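Local structure of pectate lyase 1 (Juniperus ashei, 1PXZ) at residues 21-26 and 34-39; 83-88 and 134-139. The protein cleaves pectate by calcium-dependent elimination, with low activity, and is the major allergen of this juniper's pollen. All coordinates share one frame; numbering follows the deposited sequence.

Overall arrangement
Both contacts belong to a single chain built round a parallel beta-helix. Interaction 1 comes first along the chain. Its segments, 21-26 and 34-39, lie in the loop between helix 5-9 and strand 39-43, the first strand of the chain. Interaction 2 follows. It sets 84-85, one of the two edge strands of an eight-stranded parallel sheet, against strand 132-137 of an antiparallel hairpin. The centres are 20 Å apart, and the nearest atoms stay about 6 Å from one another without touching. Strand 114-119, which lies between the two segments of interaction 2 along the chain, carries Ile117, which meets Ala22 of interaction 1. The contacts thus attach a loop and a hairpin to different parts of one beta-helix.

Interaction 1. Residues 21-26 and 34-39; sequences LADCAV and GGKGGD
Lys36 reaches across to Ala22 and Asp23 within a loop at the N-terminal end of the parallel beta-helix. It sits at the second position of a type II beta turn, Gly35 to Gly38. Gly38 N closes this turn on Gly35 O at 2.8 Å. The turn leads straight into strand 39-43. On the other side, Ala22 and Asp23 belong to a short 3-10 segment. Ala22 points its methyl at the base of the lysine, with CB 4.1 Å from Lys36 CB. The same buried alanine also rests on Ile117 of strand 114-119, in the beta-helix. The lysine chain starts with CG anti to the backbone N (chi1 174°). It then bends at each of its next three torsions, which carries the ammonium group over to Asp23. The two side chains cross at about a right angle, and Asp23 offers one carboxylate oxygen. The salt bridge from Lys36 NZ to Asp23 OD1 is long, 3.5 Å, and lies on the exposed side of the contact. Next to Asp23, Cys24 is tied by a disulfide to Cys7. The same carboxylate oxygen lies slightly closer to the lysine's last methylene, with Asp23 OD1 3.3 Å from Lys36 CE.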
ATOM      1  N   LEU A  21       5.881   9.835 -13.810  1.00  9.67           N
ATOM      2  CA  LEU A  21       5.157   8.901 -12.936  1.00 10.76           C
ATOM      3  C   LEU A  21       4.053   9.578 -12.149  1.00  9.76           C
ATOM      4  O   LEU A  21       2.947   9.056 -11.986  1.00 12.68           O
ATOM      5  CB  LEU A  21       6.165   8.241 -11.977  1.00 11.56           C
ATOM      6  CG  LEU A  21       5.570   7.262 -10.961  1.00 11.35           C
ATOM      7  CD1 LEU A  21       5.058   6.007 -11.652  1.00  8.99           C
ATOM      8  CD2 LEU A  21       6.590   6.931  -9.882  1.00  7.72           C
ATOM      9  N   ALA A  22       4.317  10.784 -11.649  1.00  8.17           N
ATOM     10  CA  ALA A  22       3.358  11.418 -10.757  1.00 10.63           C
ATOM     11  C   ALA A  22       2.082  11.850 -11.486  1.00 14.52           C
ATOM     12  O   ALA A  22       1.090  12.157 -10.829  1.00 22.28           O
ATOM     13  CB  ALA A  22       3.983  12.616 -10.049  1.00 12.89           C
ATOM     14  N   ASP A  23       2.077  11.863 -12.806  1.00 11.53           N
ATOM     15  CA  ASP A  23       0.861  12.230 -13.534  1.00 18.59           C
ATOM     16  C   ASP A  23      -0.063  11.040 -13.734  1.00 21.54           C
ATOM     17  O   ASP A  23      -1.101  11.162 -14.389  1.00 18.40           O
ATOM     18  CB  ASP A  23       1.191  12.775 -14.930  1.00 20.24           C
ATOM     19  CG  ASP A  23       2.058  14.020 -14.894  1.00 24.21           C
ATOM     20  OD1 ASP A  23       2.007  14.737 -13.879  1.00 22.04           O
ATOM     21  OD2 ASP A  23       2.792  14.271 -15.873  1.00 23.96           O
ATOM     22  N   CYS A  24       0.279   9.865 -13.219  1.00 11.09           N
ATOM     23  CA  CYS A  24      -0.369   8.648 -13.710  1.00 12.95           C
ATOM     24  C   CYS A  24      -1.125   7.869 -12.655  1.00 14.32           C
ATOM     25  O   CYS A  24      -1.587   6.750 -12.948  1.00 14.84           O
ATOM     26  CB  CYS A  24       0.727   7.763 -14.332  1.00 19.84           C
ATOM     27  SG  CYS A  24       1.510   8.567 -15.772  1.00 18.53           S
ATOM     28  N   ALA A  25      -1.275   8.418 -11.463  1.00  9.48           N
ATOM     29  CA  ALA A  25      -2.025   7.696 -10.432  1.00 10.50           C
ATOM     30  C   ALA A  25      -3.519   7.659 -10.776  1.00 17.62           C
ATOM     31  O   ALA A  25      -4.027   8.626 -11.352  1.00 18.08           O
ATOM     32  CB  ALA A  25      -1.806   8.343  -9.070  1.00 11.69           C
ATOM     33  N   VAL A  26      -4.181   6.573 -10.421  1.00 10.06           N
ATOM     34  CA  VAL A  26      -5.616   6.367 -10.602  1.00  9.99           C
ATOM     35  C   VAL A  26      -6.225   6.004  -9.245  1.00 11.78           C
ATOM     36  O   VAL A  26      -5.505   5.711  -8.283  1.00 12.04           O
ATOM     37  CB  VAL A  26      -6.005   5.304 -11.646  1.00 15.03           C
ATOM     38  CG1 VAL A  26      -5.386   5.658 -13.005  1.00 14.83           C
ATOM     39  CG2 VAL A  26      -5.591   3.897 -11.252  1.00 12.54           C
ATOM     40  N   GLY A  34       3.356  13.617  -4.624  1.00  9.18           N
ATOM     41  CA  GLY A  34       4.711  13.278  -4.198  1.00  8.92           C
ATOM     42  C   GLY A  34       5.605  14.507  -4.200  1.00  9.85           C
ATOM     43  O   GLY A  34       5.191  15.612  -3.817  1.00 11.53           O
ATOM     44  N   GLY A  35       6.858  14.321  -4.647  1.00 10.49           N
ATOM     45  CA  GLY A  35       7.749  15.471  -4.699  1.00  6.98           C
ATOM     46  C   GLY A  35       7.732  16.133  -6.063  1.00 11.98           C
ATOM     47  O   GLY A  35       8.697  16.797  -6.450  1.00 12.95           O
ATOM     48  N   LYS A  36       6.655  15.943  -6.829  1.00 11.90           N
ATOM     49  CA  LYS A  36       6.588  16.573  -8.148  1.00 11.18           C
ATOM     50  C   LYS A  36       6.812  18.076  -8.058  1.00 11.16           C
ATOM     51  O   LYS A  36       6.303  18.724  -7.142  1.00 16.00           O
ATOM     52  CB  LYS A  36       5.211  16.316  -8.762  1.00 21.04           C
ATOM     53  CG  LYS A  36       4.946  17.043 -10.072  1.00 25.50           C
ATOM     54  CD  LYS A  36       3.449  17.362 -10.130  1.00 34.93           C
ATOM     55  CE  LYS A  36       2.854  16.793 -11.408  1.00 47.76           C
ATOM     56  NZ  LYS A  36       2.213  17.854 -12.238  1.00 43.22           N
ATOM     57  N   GLY A  37       7.590  18.617  -8.989  1.00 16.57           N
ATOM     58  CA  GLY A  37       7.875  20.050  -8.882  1.00 24.79           C
ATOM     59  C   GLY A  37       9.075  20.356  -8.001  1.00 32.20           C
ATOM     60  O   GLY A  37       9.670  21.433  -8.092  1.00 28.97           O
ATOM     61  N   GLY A  38       9.451  19.432  -7.122  1.00 18.15           N
ATOM     62  CA  GLY A  38      10.526  19.682  -6.164  1.00 15.57           C
ATOM     63  C   GLY A  38      11.854  19.420  -6.840  1.00 16.29           C
ATOM     64  O   GLY A  38      11.815  19.189  -8.052  1.00 25.72           O
ATOM     65  N   ASP A  39      12.962  19.458  -6.100  1.00 11.47           N
ATOM     66  CA  ASP A  39      14.229  19.065  -6.698  1.00 10.64           C
ATOM     67  C   ASP A  39      14.438  17.562  -6.574  1.00 11.70           C
ATOM     68  O   ASP A  39      13.901  16.944  -5.651  1.00 14.85           O
ATOM     69  CB  ASP A  39      15.428  19.708  -5.982  1.00 21.34           C
ATOM     70  CG  ASP A  39      15.265  21.203  -5.792  1.00 39.75           C
ATOM     71  OD1 ASP A  39      15.053  21.887  -6.818  1.00 30.85           O
ATOM     72  OD2 ASP A  39      15.346  21.684  -4.641  1.00 39.61           O
TER

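Interaction 2. Residues 83-88 and 134-139; sequences PLYVAG and VLVSES
Tyr85 turns its CG anti to its own carbonyl carbon (chi1 -76°), and Val134 holds CG1 anti to its backbone N (chi1 -175°). These torsions place the ring beside Val136 and a valine methyl over the backbone of Pro83. The contact sets the edge strand of a parallel beta-helix sheet against an antiparallel hairpin, strands 132-137 and 141-145. No direct hydrogen bond joins the two segments. Val134 CG1 lies 3.8 Å from Pro83 O, a carbonyl that also accepts a hydrogen bond from Arg59. Further along, Tyr85 CB approaches Val136 CG1 at 4.3 Å, and that methyl meets the ring obliquely. The ring also meets Phe109 of the neighbouring strand 108-111, with the planes at about 40°, so the tyrosine packs against both the sheet and the hairpin. Two waters bridge the backbones where the strands do not pair. Water 1 accepts from Tyr85 N at 2.9 Å and donates to Leu135 O at 2.7 Å. Water 2 donates to Val136 O at 2.6 Å and makes a weak hydrogen bond to Tyr85 O. The side chain of Pro83 is about 9 Å from that of Asp149, probably a calcium ligand, as in related pectate lyases. Val136 O, besides taking the bond from water 2, lies 3.4 Å from Tyr85 CB.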
ATOM      1  N   PRO A  83      12.354   4.223  13.491  1.00 10.79           N
ATOM      2  CA  PRO A  83      11.334   4.422  12.442  1.00 13.58           C
ATOM      3  C   PRO A  83      11.649   5.644  11.586  1.00 12.11           C
ATOM      4  O   PRO A  83      12.079   6.680  12.090  1.00 11.00           O
ATOM      5  CB  PRO A  83      10.071   4.678  13.271  1.00 14.73           C
ATOM      6  CG  PRO A  83      10.297   3.877  14.520  1.00 14.05           C
ATOM      7  CD  PRO A  83      11.767   4.089  14.834  1.00 11.63           C
ATOM      8  N   LEU A  84      11.511   5.543  10.274  1.00  9.82           N
ATOM      9  CA  LEU A  84      11.763   6.691   9.416  1.00  6.82           C
ATOM     10  C   LEU A  84      10.436   7.382   9.137  1.00 10.98           C
ATOM     11  O   LEU A  84       9.617   6.784   8.434  1.00 11.88           O
ATOM     12  CB  LEU A  84      12.389   6.244   8.108  1.00  7.50           C
ATOM     13  CG  LEU A  84      12.477   7.298   7.003  1.00 10.21           C
ATOM     14  CD1 LEU A  84      13.141   8.569   7.508  1.00 13.28           C
ATOM     15  CD2 LEU A  84      13.228   6.730   5.805  1.00 18.56           C
ATOM     16  N   TYR A  85      10.271   8.576   9.685  1.00  9.87           N
ATOM     17  CA  TYR A  85       9.106   9.386   9.358  1.00 11.90           C
ATOM     18  C   TYR A  85       9.375  10.173   8.082  1.00 15.78           C
ATOM     19  O   TYR A  85      10.378  10.886   7.990  1.00 13.40           O
ATOM     20  CB  TYR A  85       8.793  10.316  10.529  1.00 14.36           C
ATOM     21  CG  TYR A  85       8.125   9.517  11.620  1.00 12.00           C
ATOM     22  CD1 TYR A  85       6.749   9.343  11.590  1.00 11.07           C
ATOM     23  CD2 TYR A  85       8.885   8.960  12.636  1.00 13.59           C
ATOM     24  CE1 TYR A  85       6.115   8.614  12.575  1.00 15.88           C
ATOM     25  CE2 TYR A  85       8.247   8.229  13.622  1.00 18.16           C
ATOM     26  CZ  TYR A  85       6.881   8.064  13.584  1.00 21.21           C
ATOM     27  OH  TYR A  85       6.251   7.335  14.572  1.00 29.80           O
ATOM     28  N   VAL A  86       8.491  10.011   7.112  1.00 11.34           N
ATOM     29  CA  VAL A  86       8.622  10.614   5.796  1.00  8.60           C
ATOM     30  C   VAL A  86       7.726  11.853   5.726  1.00 13.22           C
ATOM     31  O   VAL A  86       6.499  11.761   5.901  1.00 14.21           O
ATOM     32  CB  VAL A  86       8.259   9.656   4.650  1.00  9.54           C
ATOM     33  CG1 VAL A  86       8.375  10.384   3.304  1.00 12.21           C
ATOM     34  CG2 VAL A  86       9.129   8.403   4.605  1.00 10.31           C
ATOM     35  N   ALA A  87       8.279  13.026   5.479  1.00  8.49           N
ATOM     36  CA  ALA A  87       7.503  14.263   5.434  1.00 10.20           C
ATOM     37  C   ALA A  87       6.564  14.314   4.243  1.00  9.58           C
ATOM     38  O   ALA A  87       6.601  13.516   3.301  1.00 12.56           O
ATOM     39  CB  ALA A  87       8.500  15.432   5.428  1.00 13.56           C
ATOM     40  N   GLY A  88       5.661  15.294   4.184  1.00 10.34           N
ATOM     41  CA  GLY A  88       4.786  15.353   3.002  1.00 13.05           C
ATOM     42  C   GLY A  88       5.516  15.901   1.785  1.00 14.31           C
ATOM     43  O   GLY A  88       6.633  16.416   1.937  1.00 12.10           O
ATOM     44  N   VAL A 134      13.693  10.632  17.856  1.00 15.94           N
ATOM     45  CA  VAL A 134      13.817  10.599  16.409  1.00 16.15           C
ATOM     46  C   VAL A 134      13.564  11.980  15.811  1.00 16.51           C
ATOM     47  O   VAL A 134      12.654  12.660  16.292  1.00 15.99           O
ATOM     48  CB  VAL A 134      12.776   9.675  15.743  1.00 23.01           C
ATOM     49  CG1 VAL A 134      13.053   9.614  14.238  1.00 16.18           C
ATOM     50  CG2 VAL A 134      12.741   8.268  16.314  1.00 19.96           C
ATOM     51  N   LEU A 135      14.292  12.393  14.786  1.00  9.57           N
ATOM     52  CA  LEU A 135      13.933  13.584  14.042  1.00 10.93           C
ATOM     53  C   LEU A 135      12.701  13.266  13.178  1.00 12.20           C
ATOM     54  O   LEU A 135      12.826  12.683  12.101  1.00 13.91           O
ATOM     55  CB  LEU A 135      15.084  14.121  13.182  1.00 14.41           C
ATOM     56  CG  LEU A 135      14.730  15.452  12.502  1.00 17.23           C
ATOM     57  CD1 LEU A 135      15.171  16.640  13.356  1.00 19.05           C
ATOM     58  CD2 LEU A 135      15.336  15.549  11.114  1.00 23.12           C
ATOM     59  N   VAL A 136      11.542  13.663  13.705  1.00 13.51           N
ATOM     60  CA  VAL A 136      10.275  13.361  13.034  1.00 16.76           C
ATOM     61  C   VAL A 136      10.276  14.082  11.697  1.00 22.01           C
ATOM     62  O   VAL A 136      10.056  13.476  10.650  1.00 23.40           O
ATOM     63  CB  VAL A 136       9.069  13.724  13.907  1.00 19.41           C
ATOM     64  CG1 VAL A 136       7.782  13.586  13.113  1.00 19.40           C
ATOM     65  CG2 VAL A 136       8.992  12.821  15.141  1.00 23.17           C
ATOM     66  N   SER A 137      10.569  15.385  11.702  1.00 13.27           N
ATOM     67  CA  SER A 137      10.803  16.108  10.465  1.00  7.71           C
ATOM     68  C   SER A 137      11.686  17.332  10.748  1.00 18.11           C
ATOM     69  O   SER A 137      11.864  17.712  11.916  1.00 17.40           O
ATOM     70  CB  SER A 137       9.511  16.601   9.796  1.00 14.55           C
ATOM     71  OG  SER A 137       9.009  17.738  10.498  1.00 14.20           O
ATOM     72  N   GLU A 138      12.186  17.920   9.674  1.00 14.69           N
ATOM     73  CA  GLU A 138      13.037  19.108   9.800  1.00 12.68           C
ATOM     74  C   GLU A 138      12.297  20.147  10.625  1.00 19.57           C
ATOM     75  O   GLU A 138      12.821  20.747  11.565  1.00 21.68           O
ATOM     76  CB  GLU A 138      13.423  19.635   8.425  1.00 24.42           C
ATOM     77  CG  GLU A 138      14.115  20.996   8.417  1.00 27.35           C
ATOM     78  CD  GLU A 138      14.288  21.582   7.033  1.00 31.53           C
ATOM     79  OE1 GLU A 138      13.764  21.031   6.038  1.00 17.13           O
ATOM     80  OE2 GLU A 138      14.963  22.635   6.916  1.00 34.03           O
ATOM     81  N   SER A 139      11.020  20.321  10.276  1.00 15.80           N
ATOM     82  CA  SER A 139      10.282  21.383  10.971  1.00 25.88           C
ATOM     83  C   SER A 139       9.851  20.980  12.365  1.00 24.87           C
ATOM     84  O   SER A 139       9.817  21.832  13.262  1.00 25.72           O
ATOM     85  CB  SER A 139       9.052  21.802  10.150  1.00 41.84           C
ATOM     86  OG  SER A 139       9.035  23.214   9.981  1.00 89.98           O
TER
HETATM   87  O   HOH W   1      12.187  10.564  10.493  1.00 14.06           O
HETATM   88  O   HOH W   2       9.382  13.486   8.122  1.00 21.67           O